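Side-chain contacts in rifamycin polyketide synthase (Amycolatopsis mediterranei, PDB 4LN9), which probably removes water from the beta-hydroxyacyl polyketide intermediate, as the dehydratase domain of the terminal module of the synthase: residues R158-A163 and R271-G276; F165-W170 and S293-D298; F136-R139 and S144-R147; V120-P125 and G129-D134. One frame throughout, in Å; residues are numbered along the deposited sequence.

In the fold
From the N terminus, the first contact met is interaction 4, a hairpin of strands 116-122 and 131-139; just three residues part its two segments. Interaction 3 follows in series, pairing the far end of strand 131-139 with the start of strand 146-154. The two share that middle strand, touch each other and both reach the second subunit. The chain then leaves strand 146-154 in a long loop, and here the contacts become distant in sequence. Interaction 1 closes 107 residues and interaction 2 closes 122, and they cross, since their segments alternate. They touch through A163 and lay consecutive pieces of the loop against strands 263-272 and 291-297.

Interaction 1: R158-A163 and R271-G276; sequences RPRGTA and RLHAAG
The CA atoms of R160 and H273, the nearest pair between the two segments, are 8.0 Å apart, too far for main-chain pairing. R158-A163 runs as an irregular surface loop, while R271-G276 is the last part of a strand turning into loop, so the contact is made by side chains. R160 does the reaching. Its CG lies beside the backbone N, and a sharp bend at chi2 (-83°) folds the chain so that its aliphatic root rests against the imidazole of H273 while the guanidinium swings down toward R271. CG of R160 stands 3.5 Å from CE1 of H273, and CB of R160 is 3.8 Å from the same atom. The end of R160 then meets an extended R271 at about a right angle. NH1 of R160 sits over one face of the R271 guanidinium, 3.8 Å from NH1 of R271, and the two planes are turned 36° apart. These like charges would tend to repel, although E156, in a salt bridge with NE of R271, probably offsets part of the cost. The imidazole is fixed by the nitrogen next to that carbon: NE2 of H273 is hydrogen-bonded to OG1 of T306. Several loop residues also touch a crystal neighbour, so their conformation may partly reflect the lattice. The loop follows strand 146-154 and, in this double hotdog fold, passes over the ends of strands of the second half. R271 and H273 are hydrogen-bonded through their backbones to T306 and V304 of strand 303-313, and R160 also packs on L303 and T306 of that strand, with A163 continuing onto strand 291-297.

Interaction 2: F165-W170 and S293-D298; sequences FDFAAW and SLEAVD
A type I beta turn from D166 to A169, in the loop that follows strand 146-154, carries F167 down onto V297 and E295 of strand 291-297. Two hydrophobic partners hold the F167 ring. CG2 of V297 makes a CH-pi contact with one face, 3.9 Å from the ring centroid and 26° off the normal. The opposite face receives CD2 of F165, 3.7 Å above the F167 ring plane and over its centre, so F165 presents its edge there. F165 can do this because its CG is anti to the backbone N (chi1 -178°), which leads the ring away from the strand. CZ of F167 lies 3.5 Å from the carbonyl O of E295. In this double hotdog fold the loop covers one strand of the second half. The polar fastening comes from E295, whose extended chain puts OE1 3.0 Å from the backbone N of F165. The donor meets it on the syn side, 21° out of the carboxylate plane. OE2 of E295 takes the N-H of A164, so one carboxylate grips two successive amides. R281 is hydrogen-bonded to the carbonyl O of F167 and makes a cation-pi contact with W170, just past the turn.

Interaction 3: F136-R139 and S144-R147; sequences FSLR and SWLR
L138 lies across the face of W145 at about a right angle, and this is the central side-chain contact of the hairpin end. CB of L138 stands over the centre of the six-membered ring, 3.6 Å from its centroid and only 9° off the normal, a CH-pi geometry. L138 sends CD2 on along the same indole, 3.8 Å from CE2 of W145, while CD1 turns to the carbonyl O of S144. W145 has CG beside its own backbone N (chi1 -68°), which lays the indole back over the neighbouring strand, where its CE3 also comes to 3.6 Å from CB of F136. NE1 of W145 is hydrogen-bonded to OE1 of Q46 of the second subunit, and P48 of that subunit packs on the same indole, so this tryptophan belongs to the dimer contact too. The underlying motif is the antiparallel hairpin of strands 131-139 and 146-154 in the hotdog fold. S137 and L146 form a hydrogen-bonded pair, N of S137 to O of L146 at 2.9 Å and N of L146 to O of S137 at 2.8 Å. F136 and R147 are the adjoining non-hydrogen-bonded pair. R147 runs extended through chi2, and its methylenes pass obliquely by CD1 and CE1 of F136, CG of R147 3.6 Å from CE1 of F136, before the chain bends at chi3 (76°). Its guanidinium then forms a salt bridge with E105 and a long, weak ion pair with D134. On the face shared with L146, OG of S137 is hydrogen-bonded to NE2 of H148.

Interaction 4: V120-P125 and G129-D134; sequences VALGGP and GSRTVD
A121 and D134 are joined by two backbone hydrogen bonds, N of A121 to O of D134 at 2.8 Å and N of D134 to O of A121 at 2.9 Å, the first nearly straight at 170°. The next bond in the hairpin runs from N of G123 to O of T132, 2.8 Å long. Past it direct backbone bonding gives way to a bond from the side chain of R131. Its chain, extended from CG to NE, carries NH1 to 3.0 Å from O of G123, with an N-H...O angle of 150°. NH1 of R131 also binds the carbonyl O of D51, so one nitrogen serves two backbone oxygens. Separately, a water bridges the two backbones, donating to O of G124 at 2.6 Å and accepting from N of T132 at 2.9 Å. P125 lies alongside R131 and sets CD over one face of the guanidinium, toward its rim, 3.3 Å from NH1 of R131, while L122 crosses the methylenes of R131, its CD2 touching CD of R131. Further down, V120 and V133 lie side by side pointing the same way, and V120 continues onto L86 and A90 of helix 80-93, the helix packed against this hotdog half. D134 faces away from that helix, where T150 of the same chain holds OD1 and Q49 of the second subunit holds OD2. NE of R131 is buried with no partner in the model, so the polar hold on this guanidinium is concentrated at NH1, whose two carbonyl partners probably help to stabilise the charge.

Interaction 1: R158-A163 and R271-G276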
loop_
_atom_site.group_PDB
_atom_site.type_symbol
_atom_site.label_atom_id
_atom_site.label_comp_id
_atom_site.label_asym_id
_atom_site.label_seq_id
_atom_site.Cartn_x
_atom_site.Cartn_y
_atom_site.Cartn_z
ATOM N N ARG A 158 9.290 11.585 -25.941
ATOM C CA ARG A 158 9.122 12.665 -26.897
ATOM C C ARG A 158 7.628 12.965 -26.989
ATOM O O ARG A 158 6.846 12.098 -27.379
ATOM C CB ARG A 158 9.645 12.228 -28.269
ATOM C CG ARG A 158 9.639 13.324 -29.321
ATOM C CD ARG A 158 10.122 12.795 -30.661
ATOM N NE ARG A 158 11.561 12.552 -30.669
ATOM C CZ ARG A 158 12.118 11.353 -30.806
ATOM N NH1 ARG A 158 11.355 10.271 -30.880
ATOM N NH2 ARG A 158 13.435 11.238 -30.910
ATOM N N PRO A 159 7.215 14.152 -26.521
ATOM C CA PRO A 159 5.798 14.514 -26.549
ATOM C C PRO A 159 5.248 14.588 -27.976
ATOM O O PRO A 159 6.015 14.757 -28.923
ATOM C CB PRO A 159 5.792 15.907 -25.922
ATOM C CG PRO A 159 7.122 16.473 -26.297
ATOM C CD PRO A 159 8.077 15.310 -26.229
ATOM N N ARG A 160 3.930 14.470 -28.118
ATOM C CA ARG A 160 3.240 14.943 -29.321
ATOM C C ARG A 160 3.091 16.453 -29.228
ATOM O O ARG A 160 3.130 17.007 -28.131
ATOM C CB ARG A 160 1.853 14.306 -29.410
ATOM C CG ARG A 160 1.874 12.789 -29.406
ATOM C CD ARG A 160 2.139 12.256 -30.801
ATOM N NE ARG A 160 0.939 11.676 -31.392
ATOM C CZ ARG A 160 0.715 10.371 -31.490
ATOM N NH1 ARG A 160 1.629 9.506 -31.068
ATOM N NH2 ARG A 160 -0.413 9.927 -32.028
ATOM N N GLY A 161 2.798 17.111 -30.341
ATOM C CA GLY A 161 2.547 18.545 -30.286
ATOM C C GLY A 161 1.080 18.854 -30.481
ATOM O O GLY A 161 0.343 19.098 -29.524
ATOM N N THR A 162 0.639 18.707 -31.722
ATOM C CA THR A 162 -0.718 19.036 -32.096
ATOM C C THR A 162 -1.346 17.816 -32.763
ATOM O O THR A 162 -0.642 16.876 -33.139
ATOM C CB THR A 162 -0.728 20.231 -33.068
ATOM O OG1 THR A 162 0.211 19.994 -34.126
ATOM C CG2 THR A 162 -0.329 21.511 -32.334
ATOM N N ALA A 163 -2.675 17.773 -32.786
ATOM C CA ALA A 163 -3.400 16.699 -33.458
ATOM C C ALA A 163 -2.932 16.544 -34.903
ATOM O O ALA A 163 -2.569 17.526 -35.550
ATOM C CB ALA A 163 -4.897 16.974 -33.413
ATOM N N ARG A 271 -2.218 7.525 -24.952
ATOM C CA ARG A 271 -1.625 8.711 -24.346
ATOM C C ARG A 271 -2.706 9.714 -23.982
ATOM O O ARG A 271 -3.510 10.104 -24.830
ATOM C CB ARG A 271 -0.656 9.373 -25.320
ATOM C CG ARG A 271 0.698 8.699 -25.404
ATOM C CD ARG A 271 1.538 9.350 -26.486
ATOM N NE ARG A 271 2.747 8.583 -26.756
ATOM C CZ ARG A 271 2.786 7.492 -27.514
ATOM N NH1 ARG A 271 1.690 7.069 -28.129
ATOM N NH2 ARG A 271 3.927 6.837 -27.675
ATOM N N LEU A 272 -2.611 10.258 -22.776
ATOM C CA LEU A 272 -3.458 11.368 -22.379
ATOM C C LEU A 272 -2.659 12.663 -22.400
ATOM O O LEU A 272 -1.569 12.734 -21.833
ATOM C CB LEU A 272 -4.022 11.127 -20.982
ATOM C CG LEU A 272 -4.836 12.292 -20.425
ATOM C CD1 LEU A 272 -6.234 12.290 -21.025
ATOM C CD2 LEU A 272 -4.895 12.230 -18.906
ATOM N N HIS A 273 -3.125 13.632 -23.182
ATOM C CA HIS A 273 -2.302 14.791 -23.500
ATOM C C HIS A 273 -2.715 15.988 -22.703
ATOM O O HIS A 273 -1.888 16.838 -22.375
ATOM C CB HIS A 273 -2.362 15.105 -24.989
ATOM C CG HIS A 273 -1.873 13.981 -25.866
ATOM N ND1 HIS A 273 -0.565 13.725 -26.052
ATOM C CD2 HIS A 273 -2.568 12.979 -26.534
ATOM C CE1 HIS A 273 -0.431 12.638 -26.833
ATOM N NE2 HIS A 273 -1.659 12.210 -27.162
ATOM N N ALA A 274 -4.011 16.097 -22.432
ATOM C CA ALA A 274 -4.541 17.220 -21.668
ATOM C C ALA A 274 -5.620 16.721 -20.714
ATOM O O ALA A 274 -6.507 15.971 -21.119
ATOM C CB ALA A 274 -5.111 18.275 -22.609
ATOM N N ALA A 275 -5.514 17.093 -19.442
ATOM C CA ALA A 275 -6.321 16.466 -18.394
ATOM C C ALA A 275 -7.660 17.169 -18.169
ATOM O O ALA A 275 -7.755 18.393 -18.263
ATOM C CB ALA A 275 -5.536 16.383 -17.093
ATOM N N GLY A 276 -8.679 16.389 -17.820
ATOM C CA GLY A 276 -9.878 16.928 -17.191
ATOM C C GLY A 276 -10.868 17.527 -18.174
ATOM O O GLY A 276 -11.701 18.348 -17.795
#

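Interaction 2: F165-W170 and S293-D298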
loop_
_atom_site.group_PDB
_atom_site.type_symbol
_atom_site.label_atom_id
_atom_site.label_comp_id
_atom_site.label_asym_id
_atom_site.label_seq_id
_atom_site.Cartn_x
_atom_site.Cartn_y
_atom_site.Cartn_z
ATOM N N PHE A 165 -4.883 15.033 -37.408
ATOM C CA PHE A 165 -6.061 15.276 -38.232
ATOM C C PHE A 165 -6.503 16.736 -38.138
ATOM O O PHE A 165 -6.305 17.388 -37.112
ATOM C CB PHE A 165 -7.199 14.350 -37.796
ATOM C CG PHE A 165 -8.447 14.488 -38.619
ATOM C CD1 PHE A 165 -8.551 13.870 -39.856
ATOM C CD2 PHE A 165 -9.496 15.284 -38.184
ATOM C CE1 PHE A 165 -9.687 14.019 -40.630
ATOM C CE2 PHE A 165 -10.637 15.435 -38.952
ATOM C CZ PHE A 165 -10.734 14.799 -40.176
ATOM N N ASP A 166 -7.057 17.258 -39.227
ATOM C CA ASP A 166 -7.521 18.641 -39.268
ATOM C C ASP A 166 -8.896 18.793 -38.620
ATOM O O ASP A 166 -9.919 18.785 -39.305
ATOM C CB ASP A 166 -7.570 19.138 -40.713
ATOM C CG ASP A 166 -7.822 20.627 -40.810
ATOM O OD1 ASP A 166 -7.863 21.294 -39.754
ATOM O OD2 ASP A 166 -7.956 21.134 -41.942
ATOM N N PHE A 167 -8.912 18.986 -37.305
ATOM C CA PHE A 167 -10.165 19.080 -36.564
ATOM C C PHE A 167 -10.793 20.466 -36.714
ATOM O O PHE A 167 -11.949 20.678 -36.343
ATOM C CB PHE A 167 -9.943 18.746 -35.084
ATOM C CG PHE A 167 -9.837 17.270 -34.802
ATOM C CD1 PHE A 167 -10.977 16.491 -34.679
ATOM C CD2 PHE A 167 -8.599 16.667 -34.641
ATOM C CE1 PHE A 167 -10.884 15.138 -34.409
ATOM C CE2 PHE A 167 -8.501 15.317 -34.354
ATOM C CZ PHE A 167 -9.644 14.547 -34.258
ATOM N N ALA A 168 -10.042 21.392 -37.309
ATOM C CA ALA A 168 -10.531 22.752 -37.543
ATOM C C ALA A 168 -11.588 22.829 -38.644
ATOM O O ALA A 168 -12.405 23.749 -38.664
ATOM C CB ALA A 168 -9.373 23.690 -37.850
ATOM N N ALA A 169 -11.504 21.923 -39.614
ATOM C CA ALA A 169 -12.500 21.862 -40.678
ATOM C C ALA A 169 -13.620 20.906 -40.286
ATOM O O ALA A 169 -13.485 19.693 -40.447
ATOM C CB ALA A 169 -11.853 21.409 -41.981
ATOM N N TRP A 170 -14.661 21.430 -39.652
ATOM C CA TRP A 170 -15.530 20.595 -38.829
ATOM C C TRP A 170 -16.977 20.983 -38.975
ATOM O O TRP A 170 -17.311 22.163 -38.893
ATOM C CB TRP A 170 -15.107 20.696 -37.370
ATOM C CG TRP A 170 -15.769 19.677 -36.482
ATOM C CD1 TRP A 170 -16.919 19.838 -35.719
ATOM C CD2 TRP A 170 -15.343 18.292 -36.246
ATOM N NE1 TRP A 170 -17.230 18.677 -35.059
ATOM C CE2 TRP A 170 -16.332 17.708 -35.342
ATOM C CE3 TRP A 170 -14.311 17.495 -36.716
ATOM C CZ2 TRP A 170 -16.238 16.399 -34.899
ATOM C CZ3 TRP A 170 -14.237 16.171 -36.276
ATOM C CH2 TRP A 170 -15.170 15.642 -35.380
ATOM N N SER A 293 -8.474 2.986 -33.917
ATOM C CA SER A 293 -7.568 4.012 -33.408
ATOM C C SER A 293 -8.374 5.269 -33.115
ATOM O O SER A 293 -9.478 5.431 -33.630
ATOM C CB SER A 293 -6.482 4.320 -34.442
ATOM O OG SER A 293 -7.044 4.880 -35.617
ATOM N N LEU A 294 -7.881 6.100 -32.204
ATOM C CA LEU A 294 -8.631 7.273 -31.778
ATOM C C LEU A 294 -7.708 8.480 -31.651
ATOM O O LEU A 294 -6.563 8.355 -31.216
ATOM C CB LEU A 294 -9.346 7.004 -30.449
ATOM C CG LEU A 294 -9.935 8.209 -29.709
ATOM C CD1 LEU A 294 -11.150 8.753 -30.445
ATOM C CD2 LEU A 294 -10.298 7.839 -28.278
ATOM N N GLU A 295 -8.177 9.624 -32.148
ATOM C CA GLU A 295 -7.589 10.919 -31.813
ATOM C C GLU A 295 -8.725 11.848 -31.405
ATOM O O GLU A 295 -9.787 11.844 -32.027
ATOM C CB GLU A 295 -6.848 11.499 -33.029
ATOM C CG GLU A 295 -6.045 12.766 -32.749
ATOM C CD GLU A 295 -5.109 13.145 -33.892
ATOM O OE1 GLU A 295 -5.583 13.255 -35.043
ATOM O OE2 GLU A 295 -3.908 13.381 -33.630
ATOM N N ALA A 296 -8.550 12.549 -30.290
ATOM C CA ALA A 296 -9.589 13.439 -29.792
ATOM C C ALA A 296 -8.991 14.765 -29.335
ATOM O O ALA A 296 -7.885 14.804 -28.795
ATOM C CB ALA A 296 -10.359 12.777 -28.659
ATOM N N VAL A 297 -9.655 15.858 -29.703
ATOM C CA VAL A 297 -9.244 17.197 -29.286
ATOM C C VAL A 297 -10.347 17.868 -28.472
ATOM O O VAL A 297 -11.503 17.447 -28.518
ATOM C CB VAL A 297 -8.891 18.096 -30.495
ATOM C CG1 VAL A 297 -7.714 17.523 -31.269
ATOM C CG2 VAL A 297 -10.100 18.282 -31.403
ATOM N N ASP A 298 -9.978 18.870 -27.675
ATOM C CA ASP A 298 -10.986 19.695 -27.013
ATOM C C ASP A 298 -11.455 20.805 -27.945
ATOM O O ASP A 298 -11.020 20.881 -29.094
ATOM C CB ASP A 298 -10.461 20.266 -25.689
ATOM C CG ASP A 298 -9.229 21.137 -25.869
ATOM O OD1 ASP A 298 -9.110 21.800 -26.922
ATOM O OD2 ASP A 298 -8.429 21.229 -24.914
#

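Interaction 3: F136-R139 and S144-R147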
loop_
_atom_site.group_PDB
_atom_site.type_symbol
_atom_site.label_atom_id
_atom_site.label_comp_id
_atom_site.label_asym_id
_atom_site.label_seq_id
_atom_site.Cartn_x
_atom_site.Cartn_y
_atom_site.Cartn_z
ATOM N N PHE A 136 -6.255 -5.194 -9.658
ATOM C CA PHE A 136 -6.875 -6.293 -8.919
ATOM C C PHE A 136 -8.137 -5.816 -8.213
ATOM O O PHE A 136 -8.200 -4.673 -7.756
ATOM C CB PHE A 136 -5.907 -6.863 -7.879
ATOM C CG PHE A 136 -4.612 -7.352 -8.457
ATOM C CD1 PHE A 136 -4.522 -8.619 -9.014
ATOM C CD2 PHE A 136 -3.451 -6.613 -8.301
ATOM C CE1 PHE A 136 -3.322 -9.083 -9.523
ATOM C CE2 PHE A 136 -2.240 -7.086 -8.773
ATOM C CZ PHE A 136 -2.180 -8.313 -9.408
ATOM N N SER A 137 -8.993 -6.775 -7.864
ATOM C CA SER A 137 -10.109 -6.505 -6.970
ATOM C C SER A 137 -10.344 -7.629 -5.965
ATOM O O SER A 137 -10.064 -8.797 -6.238
ATOM C CB SER A 137 -11.386 -6.228 -7.766
ATOM O OG SER A 137 -11.898 -7.419 -8.338
ATOM N N LEU A 138 -10.900 -7.257 -4.816
ATOM C CA LEU A 138 -11.272 -8.200 -3.769
ATOM C C LEU A 138 -12.669 -7.865 -3.260
ATOM O O LEU A 138 -12.868 -6.848 -2.593
ATOM C CB LEU A 138 -10.277 -8.118 -2.607
ATOM C CG LEU A 138 -10.508 -9.088 -1.444
ATOM C CD1 LEU A 138 -10.334 -10.527 -1.909
ATOM C CD2 LEU A 138 -9.571 -8.777 -0.286
ATOM N N ARG A 139 -13.648 -8.673 -3.658
ATOM C CA ARG A 139 -15.015 -8.536 -3.166
ATOM C C ARG A 139 -15.090 -8.809 -1.665
ATOM O O ARG A 139 -14.362 -9.653 -1.145
ATOM C CB ARG A 139 -15.944 -9.493 -3.918
ATOM C CG ARG A 139 -16.050 -9.213 -5.410
ATOM C CD ARG A 139 -17.253 -8.340 -5.725
ATOM N NE ARG A 139 -17.858 -8.685 -7.009
ATOM C CZ ARG A 139 -18.968 -9.403 -7.143
ATOM N NH1 ARG A 139 -19.630 -9.814 -6.069
ATOM N NH2 ARG A 139 -19.421 -9.708 -8.352
ATOM N N SER A 144 -9.946 -14.436 -2.178
ATOM C CA SER A 144 -8.845 -14.208 -3.105
ATOM C C SER A 144 -9.112 -13.074 -4.090
ATOM O O SER A 144 -10.240 -12.873 -4.543
ATOM C CB SER A 144 -8.484 -15.495 -3.851
ATOM O OG SER A 144 -9.417 -15.766 -4.882
ATOM N N TRP A 145 -8.036 -12.400 -4.481
ATOM C CA TRP A 145 -8.095 -11.282 -5.414
ATOM C C TRP A 145 -8.276 -11.771 -6.819
ATOM O O TRP A 145 -7.682 -12.775 -7.213
ATOM C CB TRP A 145 -6.804 -10.486 -5.329
ATOM C CG TRP A 145 -6.631 -9.769 -4.020
ATOM C CD1 TRP A 145 -6.209 -10.299 -2.805
ATOM C CD2 TRP A 145 -6.798 -8.338 -3.777
ATOM N NE1 TRP A 145 -6.119 -9.316 -1.854
ATOM C CE2 TRP A 145 -6.495 -8.123 -2.364
ATOM C CE3 TRP A 145 -7.220 -7.264 -4.545
ATOM C CZ2 TRP A 145 -6.550 -6.867 -1.788
ATOM C CZ3 TRP A 145 -7.258 -6.001 -3.957
ATOM C CH2 TRP A 145 -6.954 -5.813 -2.605
ATOM N N LEU A 146 -8.928 -10.950 -7.640
ATOM C CA LEU A 146 -9.136 -11.256 -9.054
ATOM C C LEU A 146 -8.366 -10.223 -9.884
ATOM O O LEU A 146 -8.319 -9.050 -9.516
ATOM C CB LEU A 146 -10.639 -11.169 -9.360
ATOM C CG LEU A 146 -11.254 -11.625 -10.689
ATOM C CD1 LEU A 146 -10.707 -12.978 -11.124
ATOM C CD2 LEU A 146 -12.773 -11.670 -10.563
ATOM N N ARG A 147 -7.606 -10.681 -10.881
ATOM C CA ARG A 147 -6.925 -9.731 -11.760
ATOM C C ARG A 147 -7.800 -9.317 -12.931
ATOM O O ARG A 147 -8.429 -10.155 -13.576
ATOM C CB ARG A 147 -5.584 -10.270 -12.261
ATOM C CG ARG A 147 -4.712 -9.186 -12.877
ATOM C CD ARG A 147 -3.294 -9.669 -13.132
ATOM N NE ARG A 147 -3.231 -10.536 -14.303
ATOM C CZ ARG A 147 -2.106 -11.044 -14.792
ATOM N NH1 ARG A 147 -0.942 -10.741 -14.233
ATOM N NH2 ARG A 147 -2.141 -11.842 -15.850
HETATM O O HOH W 1 -12.452 -11.326 -5.345
#

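Interaction 4: V120-P125 and G129-D134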
loop_
_atom_site.group_PDB
_atom_site.type_symbol
_atom_site.label_atom_id
_atom_site.label_comp_id
_atom_site.label_asym_id
_atom_site.label_seq_id
_atom_site.Cartn_x
_atom_site.Cartn_y
_atom_site.Cartn_z
ATOM N N VAL A 120 -4.414 -0.920 -7.746
ATOM C CA VAL A 120 -3.574 -0.744 -8.919
ATOM C C VAL A 120 -2.115 -0.878 -8.526
ATOM O O VAL A 120 -1.612 -0.113 -7.704
ATOM C CB VAL A 120 -3.796 0.628 -9.580
ATOM C CG1 VAL A 120 -3.132 0.671 -10.948
ATOM C CG2 VAL A 120 -5.284 0.922 -9.694
ATOM N N ALA A 121 -1.465 -1.911 -9.047
ATOM C CA ALA A 121 -0.088 -2.195 -8.680
ATOM C C ALA A 121 0.872 -1.831 -9.804
ATOM O O ALA A 121 0.812 -2.396 -10.897
ATOM C CB ALA A 121 0.072 -3.656 -8.287
ATOM N N LEU A 122 1.837 -0.981 -9.474
ATOM C CA LEU A 122 2.839 -0.522 -10.422
ATOM C C LEU A 122 4.200 -1.083 -10.027
ATOM O O LEU A 122 4.688 -0.827 -8.927
ATOM C CB LEU A 122 2.897 1.008 -10.421
ATOM C CG LEU A 122 3.629 1.670 -11.589
ATOM C CD1 LEU A 122 2.955 1.324 -12.908
ATOM C CD2 LEU A 122 3.689 3.178 -11.395
ATOM N N GLY A 123 4.788 -1.885 -10.909
ATOM C CA GLY A 123 6.069 -2.521 -10.624
ATOM C C GLY A 123 7.219 -1.536 -10.663
ATOM O O GLY A 123 7.047 -0.381 -11.053
ATOM N N GLY A 124 8.400 -1.991 -10.255
ATOM C CA GLY A 124 9.595 -1.160 -10.322
ATOM C C GLY A 124 10.042 -0.970 -11.757
ATOM O O GLY A 124 9.657 -1.739 -12.637
ATOM N N PRO A 125 10.855 0.065 -12.008
ATOM C CA PRO A 125 11.281 0.378 -13.374
ATOM C C PRO A 125 12.275 -0.644 -13.931
ATOM O O PRO A 125 13.234 -1.003 -13.248
ATOM C CB PRO A 125 11.952 1.750 -13.229
ATOM C CG PRO A 125 12.320 1.854 -11.786
ATOM C CD PRO A 125 11.256 1.103 -11.044
ATOM N N GLY A 129 13.006 1.845 -18.220
ATOM C CA GLY A 129 12.175 2.701 -17.377
ATOM C C GLY A 129 10.706 2.322 -17.417
ATOM O O GLY A 129 9.873 2.945 -16.758
ATOM N N SER A 130 10.389 1.297 -18.201
ATOM C CA SER A 130 9.029 0.777 -18.266
ATOM C C SER A 130 8.647 0.066 -16.970
ATOM O O SER A 130 9.498 -0.514 -16.295
ATOM C CB SER A 130 8.882 -0.176 -19.453
ATOM O OG SER A 130 9.700 -1.322 -19.289
ATOM N N ARG A 131 7.376 0.172 -16.593
ATOM C CA ARG A 131 6.870 -0.504 -15.403
ATOM C C ARG A 131 5.661 -1.361 -15.758
ATOM O O ARG A 131 4.826 -0.957 -16.566
ATOM C CB ARG A 131 6.472 0.520 -14.337
ATOM C CG ARG A 131 7.568 1.498 -13.945
ATOM C CD ARG A 131 7.018 2.528 -12.965
ATOM N NE ARG A 131 8.055 3.420 -12.447
ATOM C CZ ARG A 131 8.568 3.328 -11.224
ATOM N NH1 ARG A 131 8.224 2.322 -10.432
ATOM N NH2 ARG A 131 9.466 4.214 -10.811
ATOM N N THR A 132 5.542 -2.523 -15.126
ATOM C CA THR A 132 4.307 -3.292 -15.214
ATOM C C THR A 132 3.205 -2.611 -14.416
ATOM O O THR A 132 3.468 -1.945 -13.414
ATOM C CB THR A 132 4.487 -4.721 -14.682
ATOM O OG1 THR A 132 4.981 -4.667 -13.339
ATOM C CG2 THR A 132 5.466 -5.494 -15.551
ATOM N N VAL A 133 1.971 -2.760 -14.882
ATOM C CA VAL A 133 0.813 -2.330 -14.113
ATOM C C VAL A 133 -0.243 -3.434 -14.113
ATOM O O VAL A 133 -0.367 -4.176 -15.090
ATOM C CB VAL A 133 0.219 -1.016 -14.668
ATOM C CG1 VAL A 133 -0.193 -1.184 -16.122
ATOM C CG2 VAL A 133 -0.957 -0.558 -13.820
ATOM N N ASP A 134 -0.781 -3.723 -12.929
ATOM C CA ASP A 134 -1.840 -4.721 -12.800
ATOM C C ASP A 134 -2.992 -4.128 -12.002
ATOM O O ASP A 134 -2.773 -3.337 -11.086
ATOM C CB ASP A 134 -1.311 -5.973 -12.093
ATOM C CG ASP A 134 -0.315 -6.747 -12.939
ATOM O OD1 ASP A 134 -0.752 -7.569 -13.774
ATOM O OD2 ASP A 134 0.903 -6.612 -12.693
HETATM O O HOH W 2 7.885 -3.317 -13.660
#